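Side-chain contacts in serine acetyltransferase (Entamoeba histolytica, PDB 3Q1X), which probably catalyses the acetylation of the L-serine hydroxyl in cysteine biosynthesis, and carries bound serine in this crystal form: residues D2-S7 and C88-L93; K32-F35 and L41-I44; T105-A110 and P128-V133. All coordinates share one frame; numbering follows the deposited sequence.

All three contacts lie in the helical N-terminal half of the chain, which precedes the short parallel strands of the left-handed beta-helix. Interactions 1 and 3 both use helix 82-113, near its start and near its end, with centres 24 Å apart. Interaction 2 is nested along the chain inside the loop closed by interaction 1, their centres 19 Å apart, and interaction 3 follows both. Interactions 2 and 3, with centres 15 Å apart, touch: Arg42 NH1 probably hydrogen-bonds Gln131 OE1 at 2.9 Å. Together they tie helices 2-18, 36-45, 82-113 and 128-144 into one helical bundle, which reaches the beta-helical part beside interaction 3.

Interaction 1 of 3, residues D2-S7 and C88-L93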
# COMPACT_ATOMS: atom_id res chain seq x y z
N ASP A 2 -13.76 -28.38 19.09
CA ASP A 2 -14.09 -27.43 20.16
C ASP A 2 -13.36 -27.72 21.47
O ASP A 2 -13.01 -26.80 22.21
CB ASP A 2 -15.60 -27.36 20.38
CG ASP A 2 -16.34 -26.76 19.19
OD1 ASP A 2 -16.16 -25.55 18.89
OD2 ASP A 2 -17.12 -27.50 18.56
N ASN A 3 -13.13 -29.00 21.76
CA ASN A 3 -12.41 -29.39 22.97
C ASN A 3 -10.92 -29.05 22.89
O ASN A 3 -10.32 -28.64 23.88
CB ASN A 3 -12.63 -30.87 23.30
CG ASN A 3 -14.08 -31.19 23.63
OD1 ASN A 3 -14.84 -30.32 24.06
ND2 ASN A 3 -14.48 -32.45 23.43
N TYR A 4 -10.35 -29.19 21.69
CA TYR A 4 -8.97 -28.78 21.43
C TYR A 4 -8.84 -27.25 21.51
O TYR A 4 -7.86 -26.75 22.04
CB TYR A 4 -8.47 -29.31 20.07
CG TYR A 4 -6.96 -29.31 19.91
CD1 TYR A 4 -6.13 -29.99 20.80
CD2 TYR A 4 -6.35 -28.62 18.84
CE1 TYR A 4 -4.75 -29.99 20.66
CE2 TYR A 4 -4.95 -28.63 18.69
CZ TYR A 4 -4.16 -29.30 19.60
OH TYR A 4 -2.79 -29.33 19.48
N ILE A 5 -9.84 -26.54 21.01
CA ILE A 5 -9.90 -25.07 21.10
C ILE A 5 -9.89 -24.64 22.56
O ILE A 5 -9.10 -23.79 22.95
CB ILE A 5 -11.13 -24.47 20.38
CG1 ILE A 5 -10.95 -24.54 18.86
CG2 ILE A 5 -11.37 -23.01 20.80
CD1 ILE A 5 -12.22 -24.32 18.05
N TYR A 6 -10.76 -25.26 23.37
CA TYR A 6 -10.78 -24.96 24.80
C TYR A 6 -9.40 -25.12 25.45
O TYR A 6 -8.99 -24.27 26.25
CB TYR A 6 -11.81 -25.80 25.58
CG TYR A 6 -11.47 -25.71 27.05
CD1 TYR A 6 -11.90 -24.62 27.82
CD2 TYR A 6 -10.61 -26.63 27.65
CE1 TYR A 6 -11.53 -24.50 29.15
CE2 TYR A 6 -10.23 -26.51 28.99
CZ TYR A 6 -10.70 -25.44 29.73
OH TYR A 6 -10.33 -25.33 31.05
N SER A 7 -8.70 -26.21 25.12
CA SER A 7 -7.39 -26.50 25.72
C SER A 7 -6.34 -25.50 25.29
O SER A 7 -5.51 -25.07 26.09
CB SER A 7 -6.92 -27.92 25.39
OG SER A 7 -6.39 -28.02 24.07
N CYS A 88 -5.51 -29.04 8.79
CA CYS A 88 -4.72 -27.82 8.73
C CYS A 88 -5.01 -26.91 9.90
O CYS A 88 -4.10 -26.30 10.44
CB CYS A 88 -4.97 -27.08 7.42
SG CYS A 88 -4.20 -27.90 6.02
N VAL A 89 -6.29 -26.82 10.29
CA VAL A 89 -6.70 -25.94 11.38
C VAL A 89 -6.31 -26.53 12.74
O VAL A 89 -6.01 -25.79 13.68
CB VAL A 89 -8.20 -25.61 11.32
CG1 VAL A 89 -8.65 -24.88 12.57
CG2 VAL A 89 -8.50 -24.75 10.10
N MET A 90 -6.33 -27.85 12.84
CA MET A 90 -5.80 -28.52 14.03
C MET A 90 -4.31 -28.22 14.19
O MET A 90 -3.84 -27.98 15.30
CB MET A 90 -6.07 -30.03 14.00
CG MET A 90 -7.55 -30.40 14.23
SD MET A 90 -8.27 -29.94 15.82
CE MET A 90 -7.84 -31.35 16.82
N ALA A 91 -3.58 -28.18 13.06
CA ALA A 91 -2.16 -27.81 13.04
C ALA A 91 -1.90 -26.36 13.45
O ALA A 91 -0.94 -26.08 14.17
CB ALA A 91 -1.57 -28.06 11.69
N ILE A 92 -2.73 -25.43 12.98
CA ILE A 92 -2.66 -24.05 13.45
C ILE A 92 -2.87 -23.98 14.97
O ILE A 92 -2.03 -23.43 15.70
CB ILE A 92 -3.71 -23.13 12.75
CG1 ILE A 92 -3.39 -22.96 11.27
CG2 ILE A 92 -3.72 -21.75 13.39
CD1 ILE A 92 -4.57 -22.49 10.43
N LEU A 93 -3.98 -24.55 15.43
CA LEU A 93 -4.28 -24.57 16.86
C LEU A 93 -3.10 -25.11 17.68
O LEU A 93 -2.69 -24.46 18.66
CB LEU A 93 -5.57 -25.37 17.13
CG LEU A 93 -6.89 -24.65 16.83
CD1 LEU A 93 -8.04 -25.64 16.73
CD2 LEU A 93 -7.19 -23.56 17.87
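Helices 2-7 and 88-93 run nearly parallel, their N-to-C directions 15° apart and their axes 10.7 Å apart at closest approach, with Ile5 opposite Leu93. Tyr4 reaches across this gap, its CG anti to the backbone N (chi1 -162°), and its ring is met by two residues of the second helix. Met90 comes in at the CB end of the ring: its chain folds at chi2 and chi3, setting the methyl CE against Tyr4 CB, CG and CD2, 3.7 Å from CD2. Met90 SD lies against the same CD2 side of the ring, 4.8 Å from the ring centroid of Tyr4 and 53° off the ring normal, an oblique Met-aromatic contact. Farther out along the ring, Tyr4 CE2 lies 3.7 Å from Leu93 CB, and the two side chains pass alongside, pointing opposite ways. The same CE2 of Tyr4 comes 3.6 Å from Met90 O, which sits at the ring edge near its plane. Beside the ring, Ile5 adds a purely aliphatic contact, CG1 to Leu93 CD1 at 3.8 Å, and Leu93 is thus shared between Tyr4 and Ile5. Helix 59-79 also packs here, Thr66 on Ile5 and Leu65 and Val69 on Leu93, while Met1 touches Met90. Within its own helix, Tyr4 O also accepts a hydrogen bond from Ser7 OG at 2.8 Å. No hydrogen bond joins the two segments. The contact is therefore ordinary helix packing at the start of the chain, joining the first turns of helix 2-18 to helix 82-113 through dispersion and the polarisable thioether; the carbonyl of Met90, facing the slightly positive C-H rim of the tyrosine, probably adds a weak electrostatic attraction.

Interaction 2 of 3, residues K32-F35 and L41-I44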
# COMPACT_ATOMS: atom_id res chain seq x y z
N LYS A 32 -10.74 -0.61 16.47
CA LYS A 32 -10.40 -0.64 15.06
C LYS A 32 -11.05 -1.85 14.40
O LYS A 32 -11.34 -2.86 15.06
CB LYS A 32 -8.87 -0.69 14.88
CG LYS A 32 -8.04 0.28 15.77
CD LYS A 32 -8.49 1.75 15.72
CE LYS A 32 -8.36 2.37 14.34
NZ LYS A 32 -7.12 3.18 14.17
N LYS A 33 -11.28 -1.75 13.09
CA LYS A 33 -11.77 -2.86 12.29
C LYS A 33 -10.83 -3.09 11.11
O LYS A 33 -10.72 -2.24 10.22
CB LYS A 33 -13.19 -2.60 11.81
N VAL A 34 -10.14 -4.22 11.13
CA VAL A 34 -9.25 -4.61 10.04
C VAL A 34 -9.68 -5.98 9.50
O VAL A 34 -10.60 -6.60 10.05
CB VAL A 34 -7.76 -4.65 10.49
CG1 VAL A 34 -7.28 -3.25 10.87
CG2 VAL A 34 -7.56 -5.63 11.64
N PHE A 35 -9.04 -6.45 8.42
CA PHE A 35 -9.39 -7.76 7.86
C PHE A 35 -9.42 -8.89 8.89
O PHE A 35 -8.68 -8.87 9.89
CB PHE A 35 -8.51 -8.11 6.65
CG PHE A 35 -7.05 -8.30 6.96
CD1 PHE A 35 -6.54 -9.57 7.20
CD2 PHE A 35 -6.17 -7.22 6.92
CE1 PHE A 35 -5.18 -9.76 7.45
CE2 PHE A 35 -4.81 -7.39 7.18
CZ PHE A 35 -4.31 -8.67 7.44
N LEU A 41 -6.70 -12.45 15.37
CA LEU A 41 -5.41 -12.83 15.96
C LEU A 41 -4.89 -11.76 16.91
O LEU A 41 -4.24 -12.08 17.91
CB LEU A 41 -4.38 -13.17 14.88
CG LEU A 41 -4.54 -14.47 14.10
CD1 LEU A 41 -3.70 -14.45 12.83
CD2 LEU A 41 -4.16 -15.67 14.96
N ARG A 42 -5.18 -10.49 16.60
CA ARG A 42 -4.86 -9.38 17.50
C ARG A 42 -5.50 -9.58 18.89
O ARG A 42 -4.83 -9.42 19.91
CB ARG A 42 -5.22 -8.01 16.88
CG ARG A 42 -4.39 -7.66 15.61
CD ARG A 42 -4.05 -6.18 15.35
NE ARG A 42 -5.20 -5.34 15.02
CZ ARG A 42 -5.18 -4.18 14.36
NH1 ARG A 42 -4.06 -3.65 13.84
NH2 ARG A 42 -6.31 -3.54 14.18
N LYS A 43 -6.78 -9.96 18.91
CA LYS A 43 -7.53 -10.17 20.15
C LYS A 43 -7.02 -11.38 20.92
O LYS A 43 -6.90 -11.35 22.15
CB LYS A 43 -9.03 -10.32 19.86
CG LYS A 43 -9.71 -9.01 19.49
CD LYS A 43 -11.21 -9.14 19.33
CE LYS A 43 -11.86 -7.77 19.32
NZ LYS A 43 -13.20 -7.78 18.68
N ILE A 44 -6.72 -12.45 20.18
CA ILE A 44 -6.26 -13.72 20.74
C ILE A 44 -4.89 -13.60 21.41
O ILE A 44 -4.70 -14.06 22.54
CB ILE A 44 -6.23 -14.82 19.64
CG1 ILE A 44 -7.64 -15.06 19.08
CG2 ILE A 44 -5.60 -16.11 20.18
CD1 ILE A 44 -7.68 -15.84 17.77
O HOH W 1 -8.57 -4.50 15.61
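Arg42 NH2 donates a hydrogen bond to a water at 2.8 Å, which lies at the edge of the guanidinium and in its plane; the water passes a longer bond on to Lys32 O, 3.3 Å away. The other terminal nitrogen, NH1, is held by Gln131 OE1 of helix 128-144, and together the two partners should limit how the flat group can rotate. Val34 packs on the guanidinium: its CG2 covers one face, 3.5 Å from Arg42 NH2, and its CG1 stands equally close to that nitrogen. The two side chains are roughly perpendicular, the arginine chain being bent at chi2 and chi3 to bring the guanidinium against the valine. Lys32 CB approaches obliquely, but its amine turns away, leaving Lys32 NZ 6.8 Å from Arg42 NH2, with a long, weak ion pair to Glu153 of the second subunit. Gln39 braces the loop by bonding Lys32 O and Val34 N. Residues 32-35 lead directly into helix 36-45, with Phe35 at its N-cap; Val34 also packs on Tyr161 of helix 150-162, while Phe50 of helix 47-50 touches Arg42.

Interaction 3 of 3, residues T105-A110 and P128-V133; sequences TDLIAA and PGFQAV
The packing of helix 82-113 against helix 128-144, an antiparallel pair within the helical half of the subunit, is carried here by an aliphatic-on-aromatic contact. The N-to-C directions of the short segments differ by 164°, and their axes come within 10.9 Å; Leu107 and Phe130 have the nearest CA atoms. Leu107 lays its methyl CD2 over the centre of the phenyl ring: CD2 is 3.4 Å from the ring centroid of Phe130 and only 9° off the normal, a CH-pi contact. The branch carbon is also tight on the ring, with Leu107 CG 3.4 Å from Phe130 CE1, while Leu107 CD1 reaches the outer end of the ring at CZ, 3.8 Å away. With chi1 of Phe130 at -171°, CG lies opposite the backbone N and the ring extends toward the other helix. Asp106 meets the same ring differently, its CB standing at the edge, 4.2 Å from Phe130 CE1. Its carboxylate lies beside Val133, OD2 being 4.4 Å from Val133 CG2, but the polar partners are outside the pair: OD1 accepts a hydrogen bond from Phe176 N, and OD2 forms a salt bridge with Arg137 NE. Ile123 of helix 120-126 packs against both Leu107 and Phe130, and Phe23 and Phe46 also touch Leu107. All four touching residues are buried, and the side chain of Phe130 is about 13 Å from a bound serine, too far for direct contact. Dispersion between the methyl and the pi face contributes to the packing of the two helices, while the buried aspartate, whose CB borders the ring edge, has its negative charge met by Arg137 and a backbone N-H, which would be expected to favour the ionised form.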
# COMPACT_ATOMS: atom_id res chain seq x y z
N THR A 105 9.01 -12.29 21.04
CA THR A 105 10.40 -11.99 20.64
C THR A 105 10.47 -11.00 19.48
O THR A 105 11.33 -10.11 19.46
CB THR A 105 11.22 -13.26 20.28
OG1 THR A 105 10.79 -13.80 19.02
CG2 THR A 105 11.13 -14.34 21.37
N ASP A 106 9.55 -11.12 18.52
CA ASP A 106 9.45 -10.14 17.43
C ASP A 106 9.21 -8.72 17.96
O ASP A 106 9.77 -7.74 17.45
CB ASP A 106 8.34 -10.53 16.44
CG ASP A 106 8.54 -11.92 15.85
OD1 ASP A 106 9.69 -12.33 15.60
OD2 ASP A 106 7.53 -12.61 15.64
N LEU A 107 8.37 -8.61 18.99
CA LEU A 107 8.12 -7.31 19.62
C LEU A 107 9.35 -6.75 20.30
O LEU A 107 9.69 -5.58 20.11
CB LEU A 107 6.97 -7.41 20.62
CG LEU A 107 5.57 -7.56 20.06
CD1 LEU A 107 4.66 -7.99 21.17
CD2 LEU A 107 5.06 -6.26 19.42
N ILE A 108 10.04 -7.59 21.06
CA ILE A 108 11.33 -7.23 21.67
C ILE A 108 12.30 -6.70 20.62
O ILE A 108 12.92 -5.64 20.82
CB ILE A 108 11.94 -8.44 22.41
CG1 ILE A 108 11.04 -8.80 23.60
CG2 ILE A 108 13.36 -8.12 22.88
CD1 ILE A 108 11.29 -10.17 24.20
N ALA A 109 12.40 -7.41 19.49
CA ALA A 109 13.26 -7.01 18.38
C ALA A 109 12.83 -5.67 17.78
O ALA A 109 13.68 -4.83 17.44
CB ALA A 109 13.27 -8.09 17.30
N ALA A 110 11.53 -5.47 17.64
CA ALA A 110 10.98 -4.22 17.11
C ALA A 110 11.37 -3.04 17.99
O ALA A 110 11.89 -2.04 17.51
CB ALA A 110 9.48 -4.31 16.97
N PRO A 128 3.20 -1.75 11.22
CA PRO A 128 2.76 -2.59 10.10
C PRO A 128 3.59 -3.87 9.92
O PRO A 128 3.03 -4.93 9.59
CB PRO A 128 2.88 -1.67 8.88
CG PRO A 128 3.91 -0.65 9.27
CD PRO A 128 3.77 -0.47 10.76
N GLY A 129 4.90 -3.78 10.12
CA GLY A 129 5.76 -4.97 10.15
C GLY A 129 5.24 -6.01 11.13
O GLY A 129 5.27 -7.21 10.84
N PHE A 130 4.75 -5.56 12.28
CA PHE A 130 4.23 -6.48 13.30
C PHE A 130 2.86 -7.07 12.95
O PHE A 130 2.64 -8.26 13.16
CB PHE A 130 4.24 -5.86 14.70
CG PHE A 130 3.94 -6.85 15.78
CD1 PHE A 130 4.84 -7.88 16.06
CD2 PHE A 130 2.73 -6.80 16.46
CE1 PHE A 130 4.55 -8.83 17.04
CE2 PHE A 130 2.44 -7.74 17.46
CZ PHE A 130 3.34 -8.76 17.74
N GLN A 131 1.98 -6.26 12.37
CA GLN A 131 0.69 -6.77 11.90
C GLN A 131 0.90 -7.88 10.86
O GLN A 131 0.24 -8.92 10.90
CB GLN A 131 -0.17 -5.65 11.31
CG GLN A 131 -0.25 -4.39 12.17
CD GLN A 131 -0.66 -4.68 13.61
OE1 GLN A 131 -1.66 -5.37 13.84
NE2 GLN A 131 0.10 -4.18 14.57
N ALA A 132 1.85 -7.65 9.97
CA ALA A 132 2.18 -8.60 8.91
C ALA A 132 2.70 -9.92 9.49
O ALA A 132 2.26 -10.99 9.10
CB ALA A 132 3.23 -8.00 8.00
N VAL A 133 3.63 -9.82 10.44
CA VAL A 133 4.24 -11.01 11.02
C VAL A 133 3.25 -11.87 11.81
O VAL A 133 3.35 -13.09 11.77
CB VAL A 133 5.55 -10.71 11.83
CG1 VAL A 133 6.62 -10.13 10.92
CG2 VAL A 133 5.29 -9.82 13.00